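Local coordinates for protein argonaute (Aquifex aeolicus, PDB 1YVU) that cuts RNA targets as a DNA-guided endonuclease, using short single-stranded DNA guides and divalent metal ions, at residues L6-R11 and R605-E610; E308-K313 and Y616-S621; R601-F606 and P640-K645. One frame throughout, in Å; residues are numbered along the deposited sequence.

Contact 1 of 3, residues L6-R11 and R605-E610; sequences LLNLYR and RFFSNE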
loop_
_atom_site.group_PDB
_atom_site.type_symbol
_atom_site.label_atom_id
_atom_site.label_comp_id
_atom_site.label_asym_id
_atom_site.label_seq_id
_atom_site.Cartn_x
_atom_site.Cartn_y
_atom_site.Cartn_z
ATOM N N LEU A 6 3.065 -4.643 22.307
ATOM C CA LEU A 6 3.450 -3.238 22.212
ATOM C C LEU A 6 3.368 -2.669 20.806
ATOM O O LEU A 6 3.471 -3.412 19.840
ATOM C CB LEU A 6 4.876 -3.040 22.728
ATOM C CG LEU A 6 5.272 -3.484 24.121
ATOM C CD1 LEU A 6 6.651 -2.928 24.413
ATOM C CD2 LEU A 6 4.316 -2.956 25.106
ATOM N N LEU A 7 3.168 -1.346 20.718
ATOM C CA LEU A 7 3.084 -0.610 19.455
ATOM C C LEU A 7 3.874 0.702 19.505
ATOM O O LEU A 7 3.977 1.332 20.574
ATOM C CB LEU A 7 1.646 -0.222 19.111
ATOM C CG LEU A 7 0.515 -1.178 18.740
ATOM C CD1 LEU A 7 -0.436 -1.275 19.914
ATOM C CD2 LEU A 7 -0.256 -0.705 17.546
ATOM N N ASN A 8 4.219 1.181 18.292
ATOM C CA ASN A 8 4.940 2.432 17.963
ATOM C C ASN A 8 4.190 3.663 18.415
ATOM O O ASN A 8 4.349 4.732 17.795
ATOM C CB ASN A 8 4.949 2.645 16.443
ATOM C CG ASN A 8 5.747 1.661 15.707
ATOM O OD1 ASN A 8 6.933 1.865 15.472
ATOM N ND2 ASN A 8 5.094 0.611 15.262
ATOM N N LEU A 9 3.274 3.511 19.370
ATOM C CA LEU A 9 2.449 4.632 19.832
ATOM C C LEU A 9 2.802 5.100 21.211
ATOM O O LEU A 9 2.900 4.297 22.112
ATOM C CB LEU A 9 0.973 4.254 19.764
ATOM C CG LEU A 9 0.476 3.760 18.400
ATOM C CD1 LEU A 9 -0.781 2.965 18.526
ATOM C CD2 LEU A 9 0.307 4.911 17.481
ATOM N N TYR A 10 3.044 6.396 21.359
ATOM C CA TYR A 10 3.414 6.975 22.642
ATOM C C TYR A 10 2.608 8.240 22.888
ATOM O O TYR A 10 2.603 9.127 22.022
ATOM C CB TYR A 10 4.880 7.399 22.609
ATOM C CG TYR A 10 5.852 6.336 22.209
ATOM C CD1 TYR A 10 6.182 6.126 20.846
ATOM C CD2 TYR A 10 6.412 5.491 23.179
ATOM C CE1 TYR A 10 7.050 5.058 20.465
ATOM C CE2 TYR A 10 7.284 4.442 22.822
ATOM C CZ TYR A 10 7.589 4.218 21.464
ATOM O OH TYR A 10 8.359 3.130 21.123
ATOM N N ARG A 11 2.040 8.377 24.102
ATOM C CA ARG A 11 1.247 9.558 24.485
ATOM C C ARG A 11 2.116 10.771 24.391
ATOM O O ARG A 11 3.202 10.788 24.929
ATOM C CB ARG A 11 0.677 9.470 25.901
ATOM C CG ARG A 11 -0.459 8.497 26.006
ATOM C CD ARG A 11 -1.292 8.608 27.283
ATOM N NE ARG A 11 -2.476 7.736 27.190
ATOM C CZ ARG A 11 -3.174 7.255 28.221
ATOM N NH1 ARG A 11 -2.831 7.556 29.470
ATOM N NH2 ARG A 11 -4.212 6.448 27.995
ATOM N N ARG A 605 3.193 -0.824 13.980
ATOM C CA ARG A 605 3.496 -2.241 14.104
ATOM C C ARG A 605 3.194 -2.809 15.489
ATOM O O ARG A 605 2.794 -2.058 16.376
ATOM C CB ARG A 605 4.941 -2.502 13.659
ATOM C CG ARG A 605 5.184 -2.308 12.133
ATOM C CD ARG A 605 6.402 -3.107 11.617
ATOM N NE ARG A 605 7.196 -2.376 10.630
ATOM C CZ ARG A 605 8.086 -1.425 10.927
ATOM N NH1 ARG A 605 8.308 -1.098 12.195
ATOM N NH2 ARG A 605 8.718 -0.764 9.963
ATOM N N PHE A 606 3.197 -4.143 15.590
ATOM C CA PHE A 606 2.972 -4.870 16.847
ATOM C C PHE A 606 4.277 -5.582 17.196
ATOM O O PHE A 606 4.858 -6.308 16.363
ATOM C CB PHE A 606 1.898 -5.940 16.724
ATOM C CG PHE A 606 0.487 -5.407 16.677
ATOM C CD1 PHE A 606 -0.258 -5.496 15.496
ATOM C CD2 PHE A 606 -0.155 -4.907 17.828
ATOM C CE1 PHE A 606 -1.622 -5.098 15.457
ATOM C CE2 PHE A 606 -1.539 -4.507 17.783
ATOM C CZ PHE A 606 -2.253 -4.610 16.603
ATOM N N PHE A 607 4.742 -5.360 18.422
ATOM C CA PHE A 607 5.973 -5.961 18.907
ATOM C C PHE A 607 5.597 -6.809 20.110
ATOM O O PHE A 607 5.000 -6.308 21.062
ATOM C CB PHE A 607 6.999 -4.889 19.319
ATOM C CG PHE A 607 7.232 -3.812 18.278
ATOM C CD1 PHE A 607 6.661 -2.531 18.430
ATOM C CD2 PHE A 607 8.013 -4.072 17.135
ATOM C CE1 PHE A 607 6.874 -1.508 17.443
ATOM C CE2 PHE A 607 8.237 -3.066 16.135
ATOM C CZ PHE A 607 7.673 -1.789 16.284
ATOM N N SER A 608 5.862 -8.109 19.995
ATOM C CA SER A 608 5.617 -9.110 21.033
ATOM C C SER A 608 6.141 -10.441 20.540
ATOM O O SER A 608 6.330 -10.632 19.331
ATOM C CB SER A 608 4.142 -9.249 21.353
ATOM O OG SER A 608 3.411 -9.304 20.157
ATOM N N ASN A 609 6.284 -11.374 21.483
ATOM C CA ASN A 609 6.816 -12.710 21.240
ATOM C C ASN A 609 5.763 -13.804 21.116
ATOM O O ASN A 609 6.079 -14.987 20.916
ATOM C CB ASN A 609 7.816 -13.025 22.346
ATOM C CG ASN A 609 8.904 -11.961 22.451
ATOM O OD1 ASN A 609 9.817 -11.910 21.625
ATOM N ND2 ASN A 609 8.767 -11.061 23.427
ATOM N N GLU A 610 4.514 -13.359 21.110
ATOM C CA GLU A 610 3.318 -14.175 21.012
ATOM C C GLU A 610 3.214 -15.106 19.785
ATOM O O GLU A 610 2.706 -16.230 19.905
ATOM C CB GLU A 610 2.122 -13.219 21.066
ATOM C CG GLU A 610 0.737 -13.836 20.973
ATOM C CD GLU A 610 0.369 -14.648 22.189
ATOM O OE1 GLU A 610 0.408 -14.089 23.317
ATOM O OE2 GLU A 610 0.055 -15.846 22.001
#
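The ring of Phe-607 is crossed at about a right angle by the side chain of Asn-8. Asn-8 CG is 3.8 Å from Phe-607 CE1, but which way round the amide sits is uncertain. The backbone of Leu-7 approaches the same ring obliquely, its CA 4.2 Å from Phe-607 CD1. Phe-606 lies on the opposite face of the strand pair, with Leu-7. Leu-7 and Phe-606 lie side by side, pointing the same way. Leu-7 CG is 3.9 Å from Phe-606 CD2, and both Leu-7 methyls are near Phe-606 CE2. With Leu-7 CG anti to its own carbonyl carbon (chi1 -68°), the branch point also lies 3.4 Å from Arg-605 O.

The backbones form a short antiparallel bridge. Leu-6 and Phe-607 are a hydrogen-bonded pair: Leu-6 N gives to Phe-607 O at 2.8 Å, and Phe-607 N returns a bond to Leu-6 O at 2.7 Å. The second bond is the straighter, 166° at the hydrogen. Strand 6-7 of the N-terminal domain pairs with strand 606-607 of the PIWI domain; both are short and weakly bonded. Leu-6 and Phe-607 share one face, where helix 280-299 lies: Leu-6 touches Arg-288 and Phe-607 touches Leu-284. On the other face Leu-7 touches Tyr-618 of strand 616-619. The guanidinium of Arg-605 forms a salt bridge with Asp-158 of strand 153-165.

Contact 2 of 3, residues E308-K313 and Y616-S621; sequences EEERAK and YFYKLS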
loop_
_atom_site.group_PDB
_atom_site.type_symbol
_atom_site.label_atom_id
_atom_site.label_comp_id
_atom_site.label_asym_id
_atom_site.label_seq_id
_atom_site.Cartn_x
_atom_site.Cartn_y
_atom_site.Cartn_z
ATOM N N GLU A 308 6.860 4.974 27.430
ATOM C CA GLU A 308 6.107 3.745 27.349
ATOM C C GLU A 308 5.145 3.612 26.145
ATOM O O GLU A 308 4.253 4.451 25.924
ATOM C CB GLU A 308 5.373 3.518 28.675
ATOM C CG GLU A 308 6.307 3.188 29.848
ATOM C CD GLU A 308 5.889 1.945 30.618
ATOM O OE1 GLU A 308 4.873 2.013 31.353
ATOM O OE2 GLU A 308 6.568 0.903 30.488
ATOM N N GLU A 309 5.319 2.507 25.408
ATOM C CA GLU A 309 4.527 2.143 24.236
ATOM C C GLU A 309 3.100 1.939 24.642
ATOM O O GLU A 309 2.839 1.700 25.812
ATOM C CB GLU A 309 5.023 0.823 23.652
ATOM C CG GLU A 309 6.335 0.866 22.869
ATOM C CD GLU A 309 7.599 1.049 23.711
ATOM O OE1 GLU A 309 7.605 0.756 24.939
ATOM O OE2 GLU A 309 8.609 1.484 23.107
ATOM N N GLU A 310 2.174 2.061 23.696
ATOM C CA GLU A 310 0.780 1.833 24.015
ATOM C C GLU A 310 0.538 0.368 23.713
ATOM O O GLU A 310 0.989 -0.156 22.687
ATOM C CB GLU A 310 -0.148 2.736 23.207
ATOM C CG GLU A 310 -0.053 4.238 23.538
ATOM C CD GLU A 310 -0.556 4.633 24.942
ATOM O OE1 GLU A 310 -1.782 4.491 25.209
ATOM O OE2 GLU A 310 0.275 5.122 25.761
ATOM N N ARG A 311 -0.044 -0.318 24.691
ATOM C CA ARG A 311 -0.340 -1.735 24.571
ATOM C C ARG A 311 -1.649 -1.941 23.858
ATOM O O ARG A 311 -2.548 -1.104 23.960
ATOM C CB ARG A 311 -0.389 -2.378 25.953
ATOM C CG ARG A 311 0.986 -2.685 26.523
ATOM C CD ARG A 311 1.351 -1.852 27.754
ATOM N NE ARG A 311 2.745 -1.395 27.712
ATOM C CZ ARG A 311 3.750 -1.896 28.431
ATOM N NH1 ARG A 311 3.559 -2.903 29.283
ATOM N NH2 ARG A 311 4.974 -1.397 28.263
ATOM N N ALA A 312 -1.741 -3.052 23.129
ATOM C CA ALA A 312 -2.954 -3.427 22.390
ATOM C C ALA A 312 -4.088 -3.744 23.340
ATOM O O ALA A 312 -3.840 -4.062 24.502
ATOM C CB ALA A 312 -2.685 -4.634 21.526
ATOM N N LYS A 313 -5.322 -3.652 22.867
ATOM C CA LYS A 313 -6.452 -3.964 23.729
ATOM C C LYS A 313 -6.643 -5.468 23.952
ATOM O O LYS A 313 -6.754 -5.898 25.097
ATOM C CB LYS A 313 -7.716 -3.315 23.217
ATOM C CG LYS A 313 -7.707 -1.795 23.360
ATOM C CD LYS A 313 -8.966 -1.142 22.758
ATOM C CE LYS A 313 -10.273 -1.554 23.445
ATOM N NZ LYS A 313 -11.445 -0.962 22.741
ATOM N N TYR A 616 -5.242 -9.328 17.011
ATOM C CA TYR A 616 -4.762 -8.277 17.880
ATOM C C TYR A 616 -5.120 -6.890 17.402
ATOM O O TYR A 616 -5.021 -6.608 16.201
ATOM C CB TYR A 616 -3.269 -8.404 18.062
ATOM C CG TYR A 616 -2.889 -9.416 19.106
ATOM C CD1 TYR A 616 -3.597 -10.653 19.252
ATOM C CD2 TYR A 616 -1.816 -9.159 19.961
ATOM C CE1 TYR A 616 -3.222 -11.612 20.240
ATOM C CE2 TYR A 616 -1.423 -10.096 20.954
ATOM C CZ TYR A 616 -2.124 -11.316 21.095
ATOM O OH TYR A 616 -1.709 -12.169 22.106
ATOM N N PHE A 617 -5.495 -6.023 18.353
ATOM C CA PHE A 617 -5.917 -4.659 18.038
ATOM C C PHE A 617 -5.676 -3.498 19.000
ATOM O O PHE A 617 -5.638 -3.666 20.212
ATOM C CB PHE A 617 -7.403 -4.670 17.647
ATOM C CG PHE A 617 -8.381 -4.896 18.804
ATOM C CD1 PHE A 617 -9.251 -3.863 19.204
ATOM C CD2 PHE A 617 -8.492 -6.158 19.427
ATOM C CE1 PHE A 617 -10.224 -4.067 20.206
ATOM C CE2 PHE A 617 -9.466 -6.391 20.439
ATOM C CZ PHE A 617 -10.338 -5.335 20.828
ATOM N N TYR A 618 -5.570 -2.305 18.428
ATOM C CA TYR A 618 -5.435 -1.063 19.189
ATOM C C TYR A 618 -6.528 -0.245 18.529
ATOM O O TYR A 618 -6.616 -0.230 17.304
ATOM C CB TYR A 618 -4.056 -0.364 19.024
ATOM C CG TYR A 618 -3.903 0.843 19.956
ATOM C CD1 TYR A 618 -3.403 0.678 21.263
ATOM C CD2 TYR A 618 -4.429 2.110 19.612
ATOM C CE1 TYR A 618 -3.449 1.728 22.220
ATOM C CE2 TYR A 618 -4.491 3.173 20.564
ATOM C CZ TYR A 618 -4.000 2.972 21.867
ATOM O OH TYR A 618 -4.065 3.993 22.796
ATOM N N LYS A 619 -7.353 0.424 19.327
ATOM C CA LYS A 619 -8.438 1.221 18.760
ATOM C C LYS A 619 -8.188 2.737 18.850
ATOM O O LYS A 619 -7.685 3.246 19.857
ATOM C CB LYS A 619 -9.776 0.809 19.393
ATOM C CG LYS A 619 -11.029 1.316 18.678
ATOM C CD LYS A 619 -12.304 0.753 19.321
ATOM C CE LYS A 619 -13.532 1.330 18.644
ATOM N NZ LYS A 619 -14.530 2.052 19.536
ATOM N N LEU A 620 -8.460 3.421 17.734
ATOM C CA LEU A 620 -8.310 4.870 17.607
ATOM C C LEU A 620 -9.655 5.621 17.684
ATOM O O LEU A 620 -10.700 5.017 17.974
ATOM C CB LEU A 620 -7.545 5.215 16.331
ATOM C CG LEU A 620 -6.149 4.601 16.304
ATOM C CD1 LEU A 620 -5.554 4.645 14.915
ATOM C CD2 LEU A 620 -5.270 5.317 17.323
ATOM N N SER A 621 -9.615 6.930 17.422
ATOM C CA SER A 621 -10.780 7.809 17.527
ATOM C C SER A 621 -11.989 7.593 16.635
ATOM O O SER A 621 -12.975 6.993 17.077
ATOM C CB SER A 621 -10.348 9.280 17.471
ATOM O OG SER A 621 -9.543 9.553 16.332
#
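Tyr-618 and Arg-311 meet in the close-packed part of the contact. The carbonyl oxygen of Arg-311 lies in the plane of the tyrosine ring, at its edge, 3.3 Å from Tyr-618 CD1. Glu-310 CB comes in obliquely beside it, 3.6 Å from Tyr-618 CE1. Next along, Lys-313 N donates to Phe-617 O at 2.7 Å, almost in line with the carbonyl (170° at the oxygen). Lys-313 CB sits over one face of the Phe-617 ring, 4.2 Å from its centroid and offset toward the rim. Ala-312 CB lies 3.4 Å from Phe-617 O.

Here strand 310-315 of linker L2, which is interrupted by a bulge or short loop, runs antiparallel to strand 616-619, which belongs to the PIWI box. A backbone bond between Phe-617 and Gly-314 continues the pairing.

The polar ends are looser. Tyr-618 OH gives only a weak bond to Glu-310 OE1, at 3.4 Å. Lys-313 is exposed, and its chain bends at chi3 (63°) and crosses that of Lys-619. Lys-313 NZ and Lys-619 NZ are 5.4 Å apart. Lys-313 NZ makes a salt bridge with Glu-149, and Lys-619 NZ has a weak, long pairing with the same carboxylate. The contact thus appears to rest mainly on the backbone bond and ring contacts; Glu-149 would partly offset the repulsion between the lysines.

Contact 3 of 3, residues R601-F606 and P640-K645; sequences RNNPRF and PIKVRK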
loop_
_atom_site.group_PDB
_atom_site.type_symbol
_atom_site.label_atom_id
_atom_site.label_comp_id
_atom_site.label_asym_id
_atom_site.label_seq_id
_atom_site.Cartn_x
_atom_site.Cartn_y
_atom_site.Cartn_z
ATOM N N ARG A 601 -0.331 0.037 4.081
ATOM C CA ARG A 601 0.963 0.717 4.176
ATOM C C ARG A 601 1.124 1.758 5.317
ATOM O O ARG A 601 0.196 2.494 5.631
ATOM C CB ARG A 601 1.285 1.366 2.819
ATOM C CG ARG A 601 2.284 0.595 1.934
ATOM C CD ARG A 601 2.274 1.087 0.473
ATOM N NE ARG A 601 1.092 0.601 -0.252
ATOM C CZ ARG A 601 0.817 0.818 -1.542
ATOM N NH1 ARG A 601 1.630 1.533 -2.308
ATOM N NH2 ARG A 601 -0.277 0.287 -2.080
ATOM N N ASN A 602 2.317 1.770 5.923
ATOM C CA ASN A 602 2.778 2.683 6.986
ATOM C C ASN A 602 2.006 2.788 8.318
ATOM O O ASN A 602 1.930 3.850 8.975
ATOM C CB ASN A 602 3.072 4.073 6.395
ATOM C CG ASN A 602 3.899 4.006 5.114
ATOM O OD1 ASN A 602 4.819 3.200 4.992
ATOM N ND2 ASN A 602 3.541 4.828 4.142
ATOM N N ASN A 603 1.549 1.630 8.765
ATOM C CA ASN A 603 0.770 1.497 9.981
ATOM C C ASN A 603 1.626 1.219 11.214
ATOM O O ASN A 603 2.827 0.938 11.087
ATOM C CB ASN A 603 -0.230 0.355 9.768
ATOM C CG ASN A 603 -1.229 0.662 8.688
ATOM O OD1 ASN A 603 -1.787 1.765 8.609
ATOM N ND2 ASN A 603 -1.454 -0.318 7.829
ATOM N N PRO A 604 1.057 1.410 12.428
ATOM C CA PRO A 604 1.823 1.138 13.648
ATOM C C PRO A 604 1.955 -0.370 13.788
ATOM O O PRO A 604 0.966 -1.098 13.651
ATOM C CB PRO A 604 0.933 1.715 14.735
ATOM C CG PRO A 604 0.271 2.845 14.066
ATOM C CD PRO A 604 -0.120 2.240 12.758
ATOM N N ARG A 605 3.193 -0.824 13.980
ATOM C CA ARG A 605 3.496 -2.241 14.104
ATOM C C ARG A 605 3.194 -2.809 15.489
ATOM O O ARG A 605 2.794 -2.058 16.376
ATOM C CB ARG A 605 4.941 -2.502 13.659
ATOM C CG ARG A 605 5.184 -2.308 12.133
ATOM C CD ARG A 605 6.402 -3.107 11.617
ATOM N NE ARG A 605 7.196 -2.376 10.630
ATOM C CZ ARG A 605 8.086 -1.425 10.927
ATOM N NH1 ARG A 605 8.308 -1.098 12.195
ATOM N NH2 ARG A 605 8.718 -0.764 9.963
ATOM N N PHE A 606 3.197 -4.143 15.590
ATOM C CA PHE A 606 2.972 -4.870 16.847
ATOM C C PHE A 606 4.277 -5.582 17.196
ATOM O O PHE A 606 4.858 -6.308 16.363
ATOM C CB PHE A 606 1.898 -5.940 16.724
ATOM C CG PHE A 606 0.487 -5.407 16.677
ATOM C CD1 PHE A 606 -0.258 -5.496 15.496
ATOM C CD2 PHE A 606 -0.155 -4.907 17.828
ATOM C CE1 PHE A 606 -1.622 -5.098 15.457
ATOM C CE2 PHE A 606 -1.539 -4.507 17.783
ATOM C CZ PHE A 606 -2.253 -4.610 16.603
ATOM N N PRO A 640 0.559 -4.738 10.163
ATOM C CA PRO A 640 -0.832 -4.697 10.622
ATOM C C PRO A 640 -1.593 -3.748 9.710
ATOM O O PRO A 640 -1.017 -2.770 9.219
ATOM C CB PRO A 640 -0.710 -4.071 12.015
ATOM C CG PRO A 640 0.693 -4.224 12.374
ATOM C CD PRO A 640 1.411 -3.991 11.107
ATOM N N ILE A 641 -2.865 -4.024 9.454
ATOM C CA ILE A 641 -3.647 -3.115 8.611
ATOM C C ILE A 641 -4.441 -2.110 9.468
ATOM O O ILE A 641 -4.625 -2.305 10.677
ATOM C CB ILE A 641 -4.583 -3.867 7.610
ATOM C CG1 ILE A 641 -5.810 -4.437 8.326
ATOM C CG2 ILE A 641 -3.788 -4.955 6.858
ATOM C CD1 ILE A 641 -6.926 -4.830 7.412
ATOM N N LYS A 642 -4.834 -0.998 8.859
ATOM C CA LYS A 642 -5.622 0.003 9.562
ATOM C C LYS A 642 -6.932 0.037 8.830
ATOM O O LYS A 642 -6.978 0.272 7.622
ATOM C CB LYS A 642 -4.943 1.374 9.576
ATOM C CG LYS A 642 -5.809 2.522 10.075
ATOM C CD LYS A 642 -5.039 3.828 10.150
ATOM C CE LYS A 642 -5.950 4.999 9.811
ATOM N NZ LYS A 642 -5.389 6.309 10.262
ATOM N N VAL A 643 -7.979 -0.330 9.568
ATOM C CA VAL A 643 -9.368 -0.379 9.080
ATOM C C VAL A 643 -10.043 0.879 9.595
ATOM O O VAL A 643 -9.936 1.179 10.772
ATOM C CB VAL A 643 -10.136 -1.597 9.672
ATOM C CG1 VAL A 643 -11.593 -1.582 9.227
ATOM C CG2 VAL A 643 -9.456 -2.901 9.298
ATOM N N ARG A 644 -10.718 1.606 8.709
ATOM C CA ARG A 644 -11.410 2.818 9.095
ATOM C C ARG A 644 -12.877 2.742 8.699
ATOM O O ARG A 644 -13.196 2.335 7.586
ATOM C CB ARG A 644 -10.739 4.043 8.465
ATOM C CG ARG A 644 -11.315 5.390 8.949
ATOM C CD ARG A 644 -10.766 6.575 8.182
ATOM N NE ARG A 644 -11.676 7.717 8.263
ATOM C CZ ARG A 644 -11.594 8.820 7.519
ATOM N NH1 ARG A 644 -10.625 8.969 6.608
ATOM N NH2 ARG A 644 -12.505 9.770 7.674
ATOM N N LYS A 645 -13.769 3.048 9.639
ATOM C CA LYS A 645 -15.198 3.043 9.349
ATOM C C LYS A 645 -15.468 4.465 8.968
ATOM O O LYS A 645 -15.505 5.362 9.820
ATOM C CB LYS A 645 -16.041 2.659 10.560
ATOM C CG LYS A 645 -17.550 2.637 10.277
ATOM C CD LYS A 645 -18.346 2.206 11.501
ATOM C CE LYS A 645 -18.867 3.334 12.341
ATOM N NZ LYS A 645 -19.632 2.795 13.521
#
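Asn-603 reaches from the loop after strand 592-599 to the start of strand 641-645. Its CB lies 3.3 Å from Pro-640 O. CG is anti to its own carbonyl carbon (chi1 -64°) and is 3.5 Å from the same oxygen. The amide then divides its contacts. OD1 rests against the aliphatic base of Lys-642, 3.3 Å from Lys-642 CB. ND2 donates to Pro-640 O at 2.9 Å. The donor is in the carbonyl plane, on a lone pair, but the oxygen is 27° out of the asparagine amide plane and the angle at the hydrogen is 137°. ND2 also bonds to Ile-599 O, so the side chain joins two backbone carbonyls.

The ring of Pro-640 packs against the backbone of Pro-604 and Arg-605 and against Phe-606. Pro-640 CG is 3.4 Å from Pro-604 O and 3.8 Å from Arg-605 CA. It also meets Phe-606 CD1 at 3.5 Å, where the two side chains run past one another in opposite senses.

Both segments belong to the PIWI domain, which has an RNase H fold. The side chain of Asn-603 is about 14 Å from the bound calcium ion, too far to bind it. Strand 641-645 runs antiparallel between strands 624-627 and 592-599. Ile-641 packs on Ile-598 of strand 592-599, and Val-643 packs on Ile-659 of helix 652-661. On the loop side, Pro-604 touches His-156 of strand 153-165.

In the fold
From the N terminus, residues 6-11 meet 605-610 almost 600 residues later, so contact 1 closes the longest loop. Residues 308-313 of linker L2 fall inside that loop, but their partner 616-621 lies past its end. Contacts 1 and 2 therefore cross. Contact 3 closes a short loop within the PIWI domain, from 601-606 to 640-645. It crosses contact 2 and starts on the stretch where contact 1 ends, the two sharing Arg-605 and Phe-606. Strands 6-7 and 310-315 are neighbours, which brings contacts 1 and 2 together. Phe-606 also touches Ala-312 and Phe-617 of contact 2. Together the contacts tie the N-terminal domain and linker L2 to the PIWI domain.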